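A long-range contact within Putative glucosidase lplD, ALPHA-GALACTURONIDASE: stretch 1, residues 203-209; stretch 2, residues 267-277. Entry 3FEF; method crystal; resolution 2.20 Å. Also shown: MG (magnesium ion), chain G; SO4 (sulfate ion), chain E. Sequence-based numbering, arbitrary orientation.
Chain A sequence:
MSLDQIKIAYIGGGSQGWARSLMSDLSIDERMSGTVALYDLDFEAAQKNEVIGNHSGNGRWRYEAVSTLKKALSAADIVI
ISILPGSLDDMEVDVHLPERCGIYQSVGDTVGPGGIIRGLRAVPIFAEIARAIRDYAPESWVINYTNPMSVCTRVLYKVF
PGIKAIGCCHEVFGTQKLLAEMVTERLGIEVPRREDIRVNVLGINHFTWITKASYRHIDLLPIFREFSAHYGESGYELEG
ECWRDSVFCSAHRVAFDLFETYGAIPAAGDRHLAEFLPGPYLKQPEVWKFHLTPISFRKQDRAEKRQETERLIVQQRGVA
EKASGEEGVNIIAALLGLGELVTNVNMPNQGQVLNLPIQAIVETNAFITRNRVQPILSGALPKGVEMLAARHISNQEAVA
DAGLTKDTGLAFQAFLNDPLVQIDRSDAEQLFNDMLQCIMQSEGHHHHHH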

# COMPACT_ATOMS: atom_id res chain seq x y z
N GLY A 203 5.35 9.94 16.23
CA GLY A 203 6.51 9.11 16.54
C GLY A 203 6.07 7.81 17.17
O GLY A 203 5.00 7.28 16.88
N ILE A 204 6.92 7.26 18.02
CA ILE A 204 6.55 6.11 18.80
C ILE A 204 6.76 6.57 20.24
O ILE A 204 7.48 7.55 20.48
CB ILE A 204 7.45 4.91 18.49
CG1 ILE A 204 8.92 5.30 18.69
CG2 ILE A 204 7.23 4.43 17.05
CD1 ILE A 204 9.91 4.19 18.28
N ASN A 205 6.15 5.87 21.19
CA ASN A 205 6.21 6.27 22.60
C ASN A 205 7.63 6.55 23.13
O ASN A 205 8.56 5.79 22.87
CB ASN A 205 5.52 5.20 23.47
CG ASN A 205 5.37 5.64 24.93
OD1 ASN A 205 4.73 6.66 25.25
ND2 ASN A 205 5.99 4.89 25.81
N HIS A 206 7.78 7.65 23.86
CA HIS A 206 9.10 8.12 24.35
C HIS A 206 10.05 8.60 23.27
O HIS A 206 11.17 9.00 23.57
CB HIS A 206 9.78 7.07 25.25
CG HIS A 206 9.05 6.80 26.53
ND1 HIS A 206 9.19 5.64 27.25
CD2 HIS A 206 8.11 7.53 27.18
CE1 HIS A 206 8.40 5.68 28.31
NE2 HIS A 206 7.74 6.82 28.29
N PHE A 207 9.62 8.54 22.02
CA PHE A 207 10.41 9.03 20.89
C PHE A 207 9.44 9.76 19.95
O PHE A 207 9.30 9.41 18.77
CB PHE A 207 11.08 7.86 20.17
CG PHE A 207 12.22 8.27 19.24
CD1 PHE A 207 13.31 8.99 19.73
CD2 PHE A 207 12.20 7.91 17.90
CE1 PHE A 207 14.37 9.36 18.89
CE2 PHE A 207 13.24 8.28 17.05
CZ PHE A 207 14.33 9.01 17.56
N THR A 208 8.77 10.76 20.51
CA THR A 208 7.77 11.57 19.85
C THR A 208 8.35 12.93 19.45
O THR A 208 9.24 13.46 20.11
CB THR A 208 6.59 11.85 20.80
OG1 THR A 208 7.10 12.04 22.12
CG2 THR A 208 5.62 10.68 20.82
N TRP A 209 7.81 13.49 18.36
CA TRP A 209 8.35 14.70 17.79
C TRP A 209 7.24 15.65 17.40
O TRP A 209 6.16 15.23 16.95
CB TRP A 209 9.20 14.36 16.55
CG TRP A 209 10.37 13.49 16.94
CD1 TRP A 209 10.34 12.16 17.25
CD2 TRP A 209 11.73 13.92 17.07
NE1 TRP A 209 11.61 11.73 17.57
CE2 TRP A 209 12.48 12.79 17.47
CE3 TRP A 209 12.39 15.14 16.90
CZ2 TRP A 209 13.85 12.84 17.70
CZ3 TRP A 209 13.76 15.20 17.12
CH2 TRP A 209 14.48 14.06 17.52
N ALA A 267 9.89 15.50 21.76
CA ALA A 267 8.74 15.69 22.65
C ALA A 267 8.63 14.63 23.74
O ALA A 267 7.56 14.08 23.95
CB ALA A 267 7.44 15.74 21.82
N ALA A 268 9.75 14.37 24.42
CA ALA A 268 9.81 13.55 25.64
C ALA A 268 10.95 14.06 26.51
O ALA A 268 11.80 14.82 26.03
CB ALA A 268 10.01 12.05 25.31
N GLY A 269 10.99 13.65 27.77
CA GLY A 269 12.08 14.04 28.66
C GLY A 269 13.43 13.57 28.11
O GLY A 269 13.52 12.53 27.44
N ASP A 270 14.46 14.35 28.38
CA ASP A 270 15.82 14.02 28.00
C ASP A 270 16.18 12.56 28.35
O ASP A 270 16.81 11.85 27.57
CB ASP A 270 16.78 15.02 28.67
CG ASP A 270 16.86 16.36 27.92
OD1 ASP A 270 15.91 16.70 27.16
OD2 ASP A 270 17.88 17.08 28.04
N ARG A 271 15.76 12.10 29.52
CA ARG A 271 16.10 10.77 30.00
C ARG A 271 15.53 9.66 29.08
O ARG A 271 16.08 8.57 29.02
CB ARG A 271 15.61 10.59 31.44
CG ARG A 271 14.10 10.83 31.60
CD ARG A 271 13.68 11.02 33.04
NE ARG A 271 13.83 9.81 33.83
CZ ARG A 271 12.84 8.96 34.11
NH1 ARG A 271 13.08 7.88 34.86
NH2 ARG A 271 11.62 9.16 33.65
N HIS A 272 14.44 9.94 28.39
CA HIS A 272 13.85 8.96 27.49
C HIS A 272 14.44 9.06 26.09
O HIS A 272 14.73 8.05 25.47
CB HIS A 272 12.33 9.13 27.40
CG HIS A 272 11.62 8.70 28.64
ND1 HIS A 272 10.88 9.57 29.41
CD2 HIS A 272 11.55 7.50 29.25
CE1 HIS A 272 10.38 8.93 30.45
NE2 HIS A 272 10.75 7.66 30.37
N LEU A 273 14.61 10.30 25.62
CA LEU A 273 15.15 10.55 24.29
C LEU A 273 16.52 9.92 24.19
O LEU A 273 16.89 9.36 23.16
CB LEU A 273 15.28 12.06 24.05
CG LEU A 273 13.99 12.88 23.90
CD1 LEU A 273 14.29 14.40 23.88
CD2 LEU A 273 13.16 12.45 22.66
N ALA A 274 17.27 10.07 25.28
CA ALA A 274 18.67 9.65 25.30
C ALA A 274 18.86 8.17 24.95
O ALA A 274 19.92 7.78 24.54
CB ALA A 274 19.29 9.95 26.66
N GLU A 275 17.83 7.35 25.10
CA GLU A 275 18.03 5.92 24.89
C GLU A 275 17.82 5.47 23.44
O GLU A 275 18.07 4.30 23.12
CB GLU A 275 17.11 5.13 25.82
CG GLU A 275 17.07 5.69 27.23
CD GLU A 275 16.58 4.66 28.22
OE1 GLU A 275 15.36 4.38 28.26
OE2 GLU A 275 17.43 4.12 28.96
N PHE A 276 17.36 6.37 22.57
CA PHE A 276 16.94 5.98 21.22
C PHE A 276 18.00 6.17 20.14
O PHE A 276 17.81 5.70 19.03
CB PHE A 276 15.66 6.72 20.78
CG PHE A 276 14.40 6.18 21.41
CD1 PHE A 276 13.60 5.30 20.72
CD2 PHE A 276 14.04 6.56 22.69
CE1 PHE A 276 12.46 4.81 21.29
CE2 PHE A 276 12.91 6.05 23.27
CZ PHE A 276 12.11 5.18 22.57
N LEU A 277 19.08 6.88 20.46
CA LEU A 277 20.09 7.18 19.44
C LEU A 277 21.50 7.31 19.97
O LEU A 277 21.71 7.47 21.15
CB LEU A 277 19.75 8.46 18.66
CG LEU A 277 18.93 9.60 19.27
CD1 LEU A 277 19.37 9.96 20.67
CD2 LEU A 277 19.02 10.80 18.32
MG MG G . 5.81 7.43 29.39
S SO4 E . 9.36 6.33 35.39
O1 SO4 E . 8.81 7.02 36.55
O2 SO4 E . 10.81 6.43 35.36
O3 SO4 E . 8.80 6.95 34.19
O4 SO4 E . 8.96 4.93 35.42
O HOH W 1 6.66 8.91 30.99
O HOH W 2 3.94 7.98 30.74
O HOH W 3 4.93 5.46 28.48

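The most unusual feature of this contact is a metal ligand that doubles as a stacking partner. His-206 binds the magnesium ion through its NE2, 2.3 Å from MG, and lays its ring face to face against the ring of His-272, with centroids 3.9 Å apart and planes 13° from parallel. The closest atoms of the pair, His-206 ND1 and His-272 CD2, are 3.6 Å apart, which is van der Waals spacing. Because a ligand ring must present its nitrogen edge to the ion, its faces remain free for packing, and here the other stretch takes one of them. Three waters and one atom from elsewhere in the structure are also bound to the ion, and ND1 of His-206 is hydrogen-bonded elsewhere, so the imidazole is held at both nitrogens as well as by the stack.

The backbone puts that ring in place. Residues Ile-204 to Phe-207 form a type II turn, closed by Phe-207 N to Ile-204 O at 2.8 Å, and His-206 sits in it with a positive phi of 67°, its CA-to-CB bond directed toward the other stretch. Just before the turn, Gly-203 has backbone angles that by themselves call for glycine, and an ideal CB there would lie 2.3 Å from Phe-207 O. On the partner side, Gly-269 is the N-cap residue, and its O accepts from His-272 N at 2.9 Å and from Leu-273 N at 3.1 Å. His-272 therefore projects from the first turn of a short helix.

A second aromatic pair, Phe-207 and Phe-276, follows a different rule. Its planes are 11° apart and its centroids 4.7 Å, but the rings are slid so far that they barely overlap. The offset brings the CB of each residue up to the ring of its partner. Phe-207 CB lies over the face of the Phe-276 ring, 3.6 Å from its centroid and 13° off the normal, a CH-pi contact; in return, Phe-276 CB comes within 3.4 Å of Phe-207 CD1. The Phe-276 ring also reaches back along the turn: its CE2 is 3.4 Å from His-206 O, its CZ 3.6 Å from Asn-205 O, and its CE1 4.0 Å from Ile-204 CD1. One phenyl ring thus packs against four consecutive residues.

Polar pairing is concentrated where the strand beginning at Phe-207 passes Ala-267. Ala-267 N donates to Thr-208 O at 2.7 Å, and Thr-208 OG1 donates to Ala-267 O at 2.8 Å, so a single threonine answers both backbone polar groups of one alanine. The chains run close here: the CA atoms of Trp-209 and Ala-267 are 5.0 Å apart, with the CA-to-CB bond of Ala-267 directed toward the strand and that of Trp-209 directed away, and Ala-268 CB fits against His-206 O at 3.7 Å.

Away from the shared surface, Arg-271 NH1 donates to O2 of a sulfate, probably from the crystallisation liquor, at 2.7 Å, while the bond from Arg-271 NH2 to the same O2, at 3.3 Å, is weak.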